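Local coordinates for protein spermidine N(1)-acetyltransferase (Thermoplasma acidophilum, PDB 3K9U) that catalyses transfer of an acetyl group from acetyl-CoA to polyamines such as spermidine, protecting the cell against polyamine toxicity, at residues V19-E22 against S23-T27; P96-H100 against K101-K105. One frame throughout, in Å; residues are numbered along the deposited sequence.

Contact 1. Residues V19-E22 against S23-T27; sequences VARE and SWKWT. With ACO (acetyl coenzyme *a), chain G.
Arg21 and Lys25, one helical turn apart, run alongside each other and point the same way, the CD of Arg21 lying 3.8 Å from NZ of Lys25. The arginine chain starts with CG anti to the backbone N (chi1 -178°) and bends at chi3; its NE is held in a salt bridge with Glu18, which probably eases the nearness of two like charges. Lys25 stays extended, its CG resting 3.4 Å from the carbonyl oxygen O of Arg21. Lys25 N also donates to Arg21 O, one of the i to i+4 backbone bonds in the last turns of helix 13-27, which in this GNAT fold borders the acetyl-CoA pocket. The carbonyl of Ala20 takes the N-H of Trp24 and also lies at the edge of that indole, near the ring plane. The Trp24 ring itself stacks with Trp40. Ser23 sends OG out anti to its own N, where it bonds Leu94 O and sits 3.7 Å from C6P of the cofactor. Thr27 OG1 turns back to Ser23 O at 2.5 Å, approaching from above the carbonyl plane, so this oxygen serves two donors, Thr27 N being the other. Thr27 CG2 comes to 3.3 Å from O5P of the pantetheine arm. Trp26 presents its ring edge to the same arm, CZ3 lying 3.6 Å from C7P, while its NE1 bonds the carbonyl O of Glu97 of the second subunit.

Contact 2. Residues P96-H100 against K101-K105; sequences PEYTH and KKIGK. With NI (nickel (II) ion), chain D; ACO (acetyl coenzyme *a), chain G.
Residues Pro96-Tyr98 form a short 3-10 turn that passes through Thr99 into His100, whose backbone takes positive phi (68°), and Lys102, again with positive phi (72°), stands at the N-cap position of helix 103-118. The turn brings Ile103, the first helical residue, back to the carbonyl of Tyr98, its CD1 3.5 Å from Tyr98 O. Lys101 spans the bend with its side chain: the chain is extended as far as CE, then bends at chi4 (86°), and NZ donates to Glu97 O at 2.7 Å, tilted from the carbonyl plane. CG1 of Ile103 lies anti to the carbonyl carbon and carries CD1 to the edge of the Tyr98 ring, 4.1 Å from Tyr98 CD1, the two side chains crossing obliquely. A water lodged between the two segments and the cofactor joins them, donating to Tyr98 O and to O5A of acetyl-CoA and accepting from the backbone N of Lys101 and Ile103. Thr99 OG1 lies between its own N and carbonyl carbon, from where it donates to Pro96 O and accepts from the adenine N6A at 3.1 Å. His100 stands with one ring face toward C3B of the ribose, and its NE2 binds nickel at 2.1 Å; the cofactor's O8A and His100 of the second subunit also bind the metal. The pyrophosphate is gripped by main-chain N-H groups: His100 N to O4A at 2.7 Å, almost straight, Lys102 N to O1A at 2.7 Å and Gly104 N to O5A at 2.8 Å. At Gly104, O6A of the cofactor passes where a CB would stand. Such a loop, wrapping phosphates with backbone amides at a helix N-terminus, is the pyrophosphate-binding signature of GNAT acetyltransferases.

Contacts 1 and 2, their centres about 13 Å apart, line one acetyl-CoA: residues 23-27 lie mainly along the pantetheine arm and residues 99-105 mainly round the pyrophosphate and adenine, but they overlap, Trp26 CH2 reaching N6A (3.7 Å) and Thr99 CG2 reaching OAP (3.5 Å). They meet directly where Trp26 CB packs 3.5 Å from Pro96 CG and Trp26 CZ3 lies 4.1 Å from Thr99 CG2, joining the helix to the phosphate-binding loop. Nearby, OE2 of Glu22 and OE2 of Glu97 approach to 3.6 Å; Glu97 also has Lys95 as a salt-bridge partner, which may temper the repulsion. Both contacts reach the second subunit, through Trp26 in contact 1 and through Glu97 and nickel-bound His100 in contact 2.

Contact 1. Residues V19-E22 against S23-T27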
loop_
_atom_site.group_PDB
_atom_site.type_symbol
_atom_site.label_atom_id
_atom_site.label_comp_id
_atom_site.label_asym_id
_atom_site.label_seq_id
_atom_site.Cartn_x
_atom_site.Cartn_y
_atom_site.Cartn_z
ATOM N N VAL A 19 9.557 -10.693 4.769
ATOM C CA VAL A 19 8.173 -10.391 4.500
ATOM C C VAL A 19 7.396 -10.156 5.823
ATOM O O VAL A 19 6.773 -9.089 6.031
ATOM C CB VAL A 19 7.535 -11.564 3.709
ATOM C CG1 VAL A 19 6.037 -11.415 3.616
ATOM C CG2 VAL A 19 8.173 -11.690 2.303
ATOM N N ALA A 20 7.451 -11.145 6.710
ATOM C CA ALA A 20 6.834 -11.063 8.028
ATOM C C ALA A 20 7.271 -9.795 8.714
ATOM O O ALA A 20 6.435 -9.004 9.196
ATOM C CB ALA A 20 7.237 -12.244 8.871
ATOM N N ARG A 21 8.583 -9.586 8.754
ATOM C CA ARG A 21 9.094 -8.441 9.475
ATOM C C ARG A 21 8.443 -7.165 8.927
ATOM O O ARG A 21 7.957 -6.343 9.704
ATOM C CB ARG A 21 10.620 -8.329 9.384
ATOM C CG ARG A 21 11.160 -7.136 10.201
ATOM C CD ARG A 21 12.610 -6.751 9.839
ATOM N NE ARG A 21 13.466 -7.926 9.802
ATOM C CZ ARG A 21 13.905 -8.563 10.876
ATOM N NH1 ARG A 21 13.608 -8.120 12.093
ATOM N NH2 ARG A 21 14.673 -9.634 10.726
ATOM N N GLU A 22 8.453 -7.013 7.599
ATOM C CA GLU A 22 7.985 -5.772 6.967
ATOM C C GLU A 22 6.487 -5.634 7.133
ATOM O O GLU A 22 5.974 -4.557 7.356
ATOM C CB GLU A 22 8.328 -5.728 5.466
ATOM C CG GLU A 22 9.795 -5.462 5.182
ATOM C CD GLU A 22 10.067 -5.284 3.685
ATOM O OE1 GLU A 22 10.848 -6.097 3.143
ATOM O OE2 GLU A 22 9.481 -4.349 3.056
ATOM N N SER A 23 5.781 -6.748 7.038
ATOM C CA SER A 23 4.329 -6.687 7.152
ATOM C C SER A 23 3.903 -6.324 8.585
ATOM O O SER A 23 3.012 -5.500 8.782
ATOM C CB SER A 23 3.708 -7.992 6.690
ATOM O OG SER A 23 2.334 -7.821 6.418
ATOM N N TRP A 24 4.567 -6.892 9.575
ATOM C CA TRP A 24 4.185 -6.636 10.966
ATOM C C TRP A 24 4.470 -5.173 11.315
ATOM O O TRP A 24 3.652 -4.525 11.950
ATOM C CB TRP A 24 4.930 -7.578 11.949
ATOM C CG TRP A 24 4.107 -8.708 12.443
ATOM C CD1 TRP A 24 3.705 -9.804 11.730
ATOM C CD2 TRP A 24 3.546 -8.852 13.756
ATOM N NE1 TRP A 24 2.918 -10.622 12.524
ATOM C CE2 TRP A 24 2.806 -10.057 13.768
ATOM C CE3 TRP A 24 3.583 -8.072 14.921
ATOM C CZ2 TRP A 24 2.124 -10.512 14.916
ATOM C CZ3 TRP A 24 2.893 -8.515 16.065
ATOM C CH2 TRP A 24 2.180 -9.722 16.054
ATOM N N LYS A 25 5.619 -4.646 10.889
ATOM C CA LYS A 25 5.979 -3.259 11.256
ATOM C C LYS A 25 4.999 -2.260 10.639
ATOM O O LYS A 25 4.659 -1.219 11.245
ATOM C CB LYS A 25 7.410 -2.904 10.839
ATOM C CG LYS A 25 8.508 -3.568 11.672
ATOM C CD LYS A 25 9.854 -3.105 11.156
ATOM C CE LYS A 25 10.997 -3.509 12.039
ATOM N NZ LYS A 25 12.309 -3.313 11.329
ATOM N N TRP A 26 4.560 -2.580 9.429
ATOM C CA TRP A 26 3.612 -1.732 8.718
ATOM C C TRP A 26 2.178 -1.915 9.265
ATOM O O TRP A 26 1.558 -0.942 9.621
ATOM C CB TRP A 26 3.644 -2.036 7.234
ATOM C CG TRP A 26 2.617 -1.248 6.427
ATOM C CD1 TRP A 26 2.705 0.071 6.046
ATOM C CD2 TRP A 26 1.368 -1.727 5.898
ATOM N NE1 TRP A 26 1.600 0.423 5.294
ATOM C CE2 TRP A 26 0.757 -0.650 5.215
ATOM C CE3 TRP A 26 0.719 -2.965 5.911
ATOM C CZ2 TRP A 26 -0.451 -0.780 4.545
ATOM C CZ3 TRP A 26 -0.514 -3.085 5.252
ATOM C CH2 TRP A 26 -1.071 -1.993 4.580
ATOM N N THR A 27 1.682 -3.151 9.345
ATOM C CA THR A 27 0.303 -3.410 9.797
ATOM C C THR A 27 0.007 -3.002 11.234
ATOM O O THR A 27 -1.080 -2.580 11.546
ATOM C CB THR A 27 -0.046 -4.902 9.762
ATOM O OG1 THR A 27 0.495 -5.513 8.582
ATOM C CG2 THR A 27 -1.573 -5.070 9.780
HETATM N N1A ACO G . -4.751 -0.098 2.830
HETATM C C2A ACO G . -6.001 -0.180 3.349
HETATM N N3A ACO G . -6.795 -1.248 3.155
HETATM C C4A ACO G . -6.374 -2.321 2.461
HETATM C C5A ACO G . -5.030 -2.267 1.894
HETATM C C6A ACO G . -4.204 -1.072 2.129
HETATM N N6A ACO G . -2.951 -0.951 1.626
HETATM N N7A ACO G . -4.843 -3.409 1.256
HETATM C C8A ACO G . -5.970 -4.128 1.386
HETATM N N9A ACO G . -6.891 -3.498 2.128
HETATM C C1B ACO G . -8.255 -4.049 2.418
HETATM C C2B ACO G . -9.412 -3.134 2.011
HETATM O O2B ACO G . -10.601 -3.394 2.803
HETATM C C3B ACO G . -9.682 -3.499 0.581
HETATM O O3B ACO G . -11.033 -3.178 0.197
HETATM P P3B ACO G . -11.268 -1.740 -0.542
HETATM O O7A ACO G . -10.803 -2.014 -1.915
HETATM O O8A ACO G . -10.398 -0.765 0.243
HETATM O O9A ACO G . -12.764 -1.577 -0.336
HETATM C C4B ACO G . -9.310 -4.968 0.508
HETATM O O4B ACO G . -8.477 -5.232 1.646
HETATM C C5B ACO G . -8.565 -5.345 -0.755
HETATM O O5B ACO G . -8.618 -6.759 -0.997
HETATM P P1A ACO G . -7.321 -7.564 -1.512
HETATM O O1A ACO G . -6.619 -6.783 -2.613
HETATM O O2A ACO G . -7.696 -8.998 -1.779
HETATM O O3A ACO G . -6.432 -7.489 -0.154
HETATM P P2A ACO G . -4.853 -7.872 -0.103
HETATM O O4A ACO G . -4.131 -6.607 0.296
HETATM O O5A ACO G . -4.444 -8.657 -1.344
HETATM O O6A ACO G . -4.798 -8.886 1.119
HETATM C CBP ACO G . -4.329 -8.616 3.443
HETATM C CCP ACO G . -5.403 -8.579 2.370
HETATM C CDP ACO G . -4.961 -8.373 4.800
HETATM C CEP ACO G . -3.735 -10.022 3.427
HETATM C CAP ACO G . -3.222 -7.578 3.146
HETATM O OAP ACO G . -3.756 -6.257 2.995
HETATM C C9P ACO G . -2.138 -7.540 4.187
HETATM O O9P ACO G . -1.241 -8.363 4.150
HETATM N N8P ACO G . -2.244 -6.615 5.111
HETATM C C7P ACO G . -1.342 -6.478 6.232
HETATM C C6P ACO G . -1.277 -7.684 7.157
HETATM C C5P ACO G . -2.600 -8.091 7.772
HETATM O O5P ACO G . -3.391 -7.276 8.225
HETATM N N4P ACO G . -2.830 -9.404 7.838
HETATM C C3P ACO G . -4.001 -9.953 8.520
HETATM C C2P ACO G . -3.659 -10.257 9.971
HETATM S S1P ACO G . -4.929 -11.178 10.785
HETATM C C ACO G . -4.430 -12.788 10.633
HETATM O O ACO G . -3.327 -13.015 10.151
HETATM C CH3 ACO G . -5.310 -13.927 11.115
#

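Contact 2. Residues P96-H100 against K101-K105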
loop_
_atom_site.group_PDB
_atom_site.type_symbol
_atom_site.label_atom_id
_atom_site.label_comp_id
_atom_site.label_asym_id
_atom_site.label_seq_id
_atom_site.Cartn_x
_atom_site.Cartn_y
_atom_site.Cartn_z
ATOM N N PRO A 96 3.907 -4.830 2.362
ATOM C CA PRO A 96 2.945 -3.715 2.254
ATOM C C PRO A 96 2.725 -3.202 0.851
ATOM O O PRO A 96 1.591 -2.863 0.475
ATOM C CB PRO A 96 3.558 -2.631 3.131
ATOM C CG PRO A 96 4.371 -3.438 4.155
ATOM C CD PRO A 96 4.901 -4.621 3.434
ATOM N N GLU A 97 3.784 -3.160 0.060
ATOM C CA GLU A 97 3.682 -2.583 -1.281
ATOM C C GLU A 97 3.006 -3.541 -2.280
ATOM O O GLU A 97 2.746 -3.136 -3.401
ATOM C CB GLU A 97 5.038 -2.006 -1.798
ATOM C CG GLU A 97 6.279 -2.802 -1.465
ATOM C CD GLU A 97 6.851 -2.471 -0.061
ATOM O OE1 GLU A 97 7.388 -1.336 0.120
ATOM O OE2 GLU A 97 6.765 -3.335 0.848
ATOM N N TYR A 98 2.732 -4.781 -1.850
ATOM C CA TYR A 98 2.013 -5.777 -2.634
ATOM C C TYR A 98 0.569 -5.960 -2.161
ATOM O O TYR A 98 -0.113 -6.807 -2.700
ATOM C CB TYR A 98 2.737 -7.138 -2.589
ATOM C CG TYR A 98 3.966 -7.132 -3.464
ATOM C CD1 TYR A 98 3.879 -7.515 -4.801
ATOM C CD2 TYR A 98 5.193 -6.663 -2.996
ATOM C CE1 TYR A 98 5.000 -7.474 -5.650
ATOM C CE2 TYR A 98 6.327 -6.613 -3.854
ATOM C CZ TYR A 98 6.202 -7.033 -5.167
ATOM O OH TYR A 98 7.251 -7.019 -6.034
ATOM N N THR A 99 0.112 -5.153 -1.188
ATOM C CA THR A 99 -1.285 -5.214 -0.726
ATOM C C THR A 99 -2.204 -4.504 -1.711
ATOM O O THR A 99 -1.738 -3.769 -2.544
ATOM C CB THR A 99 -1.492 -4.552 0.648
ATOM O OG1 THR A 99 -1.117 -3.158 0.578
ATOM C CG2 THR A 99 -0.667 -5.299 1.754
ATOM N N HIS A 100 -3.507 -4.792 -1.602
ATOM C CA HIS A 100 -4.569 -4.144 -2.382
ATOM C C HIS A 100 -4.516 -4.510 -3.877
ATOM O O HIS A 100 -4.959 -3.728 -4.722
ATOM C CB HIS A 100 -4.563 -2.603 -2.174
ATOM C CG HIS A 100 -5.928 -1.945 -2.254
ATOM N ND1 HIS A 100 -6.765 -2.090 -3.337
ATOM C CD2 HIS A 100 -6.555 -1.075 -1.411
ATOM C CE1 HIS A 100 -7.870 -1.372 -3.145
ATOM N NE2 HIS A 100 -7.760 -0.727 -1.994
ATOM N N LYS A 101 -3.995 -5.698 -4.201
ATOM C CA LYS A 101 -4.093 -6.208 -5.577
ATOM C C LYS A 101 -4.631 -7.619 -5.648
ATOM O O LYS A 101 -4.358 -8.309 -6.607
ATOM C CB LYS A 101 -2.740 -6.171 -6.292
ATOM C CG LYS A 101 -1.997 -4.836 -6.235
ATOM C CD LYS A 101 -0.472 -5.108 -6.328
ATOM C CE LYS A 101 0.344 -3.835 -6.472
ATOM N NZ LYS A 101 0.651 -3.240 -5.163
ATOM N N LYS A 102 -5.363 -8.059 -4.632
ATOM C CA LYS A 102 -6.031 -9.373 -4.647
ATOM C C LYS A 102 -5.088 -10.559 -4.500
ATOM O O LYS A 102 -5.505 -11.711 -4.724
ATOM C CB LYS A 102 -6.837 -9.593 -5.915
ATOM C CG LYS A 102 -7.661 -8.427 -6.412
ATOM C CD LYS A 102 -9.125 -8.522 -6.037
ATOM C CE LYS A 102 -9.838 -7.204 -6.468
ATOM N NZ LYS A 102 -11.312 -7.329 -6.358
ATOM N N ILE A 103 -3.823 -10.310 -4.147
ATOM C CA ILE A 103 -2.887 -11.415 -3.852
ATOM C C ILE A 103 -3.325 -12.108 -2.567
ATOM O O ILE A 103 -3.229 -13.317 -2.425
ATOM C CB ILE A 103 -1.436 -10.921 -3.735
ATOM C CG1 ILE A 103 -0.999 -10.248 -5.065
ATOM C CG2 ILE A 103 -0.514 -12.085 -3.366
ATOM C CD1 ILE A 103 0.271 -9.381 -4.997
ATOM N N GLY A 104 -3.835 -11.350 -1.626
ATOM C CA GLY A 104 -4.348 -11.940 -0.376
ATOM C C GLY A 104 -5.585 -12.769 -0.633
ATOM O O GLY A 104 -5.741 -13.860 -0.095
ATOM N N LYS A 105 -6.481 -12.235 -1.446
ATOM C CA LYS A 105 -7.647 -12.966 -1.861
ATOM C C LYS A 105 -7.229 -14.256 -2.545
ATOM O O LYS A 105 -7.873 -15.283 -2.357
ATOM C CB LYS A 105 -8.475 -12.125 -2.814
ATOM C CG LYS A 105 -9.895 -12.647 -3.109
ATOM C CD LYS A 105 -10.648 -11.565 -3.935
ATOM C CE LYS A 105 -12.160 -11.766 -4.005
ATOM N NZ LYS A 105 -12.769 -11.553 -2.685
HETATM NI NI NI D . -9.133 0.347 -0.905
HETATM N N1A ACO G . -4.751 -0.098 2.830
HETATM C C2A ACO G . -6.001 -0.180 3.349
HETATM N N3A ACO G . -6.795 -1.248 3.155
HETATM C C4A ACO G . -6.374 -2.321 2.461
HETATM C C5A ACO G . -5.030 -2.267 1.894
HETATM C C6A ACO G . -4.204 -1.072 2.129
HETATM N N6A ACO G . -2.951 -0.951 1.626
HETATM N N7A ACO G . -4.843 -3.409 1.256
HETATM C C8A ACO G . -5.970 -4.128 1.386
HETATM N N9A ACO G . -6.891 -3.498 2.128
HETATM C C1B ACO G . -8.255 -4.049 2.418
HETATM C C2B ACO G . -9.412 -3.134 2.011
HETATM O O2B ACO G . -10.601 -3.394 2.803
HETATM C C3B ACO G . -9.682 -3.499 0.581
HETATM O O3B ACO G . -11.033 -3.178 0.197
HETATM P P3B ACO G . -11.268 -1.740 -0.542
HETATM O O7A ACO G . -10.803 -2.014 -1.915
HETATM O O8A ACO G . -10.398 -0.765 0.243
HETATM O O9A ACO G . -12.764 -1.577 -0.336
HETATM C C4B ACO G . -9.310 -4.968 0.508
HETATM O O4B ACO G . -8.477 -5.232 1.646
HETATM C C5B ACO G . -8.565 -5.345 -0.755
HETATM O O5B ACO G . -8.618 -6.759 -0.997
HETATM P P1A ACO G . -7.321 -7.564 -1.512
HETATM O O1A ACO G . -6.619 -6.783 -2.613
HETATM O O2A ACO G . -7.696 -8.998 -1.779
HETATM O O3A ACO G . -6.432 -7.489 -0.154
HETATM P P2A ACO G . -4.853 -7.872 -0.103
HETATM O O4A ACO G . -4.131 -6.607 0.296
HETATM O O5A ACO G . -4.444 -8.657 -1.344
HETATM O O6A ACO G . -4.798 -8.886 1.119
HETATM C CBP ACO G . -4.329 -8.616 3.443
HETATM C CCP ACO G . -5.403 -8.579 2.370
HETATM C CDP ACO G . -4.961 -8.373 4.800
HETATM C CEP ACO G . -3.735 -10.022 3.427
HETATM C CAP ACO G . -3.222 -7.578 3.146
HETATM O OAP ACO G . -3.756 -6.257 2.995
HETATM C C9P ACO G . -2.138 -7.540 4.187
HETATM O O9P ACO G . -1.241 -8.363 4.150
HETATM N N8P ACO G . -2.244 -6.615 5.111
HETATM C C7P ACO G . -1.342 -6.478 6.232
HETATM C C6P ACO G . -1.277 -7.684 7.157
HETATM C C5P ACO G . -2.600 -8.091 7.772
HETATM O O5P ACO G . -3.391 -7.276 8.225
HETATM N N4P ACO G . -2.830 -9.404 7.838
HETATM C C3P ACO G . -4.001 -9.953 8.520
HETATM C C2P ACO G . -3.659 -10.257 9.971
HETATM S S1P ACO G . -4.929 -11.178 10.785
HETATM C C ACO G . -4.430 -12.788 10.633
HETATM O O ACO G . -3.327 -13.015 10.151
HETATM C CH3 ACO G . -5.310 -13.927 11.115
HETATM O O HOH W 1 -2.532 -7.779 -2.982
#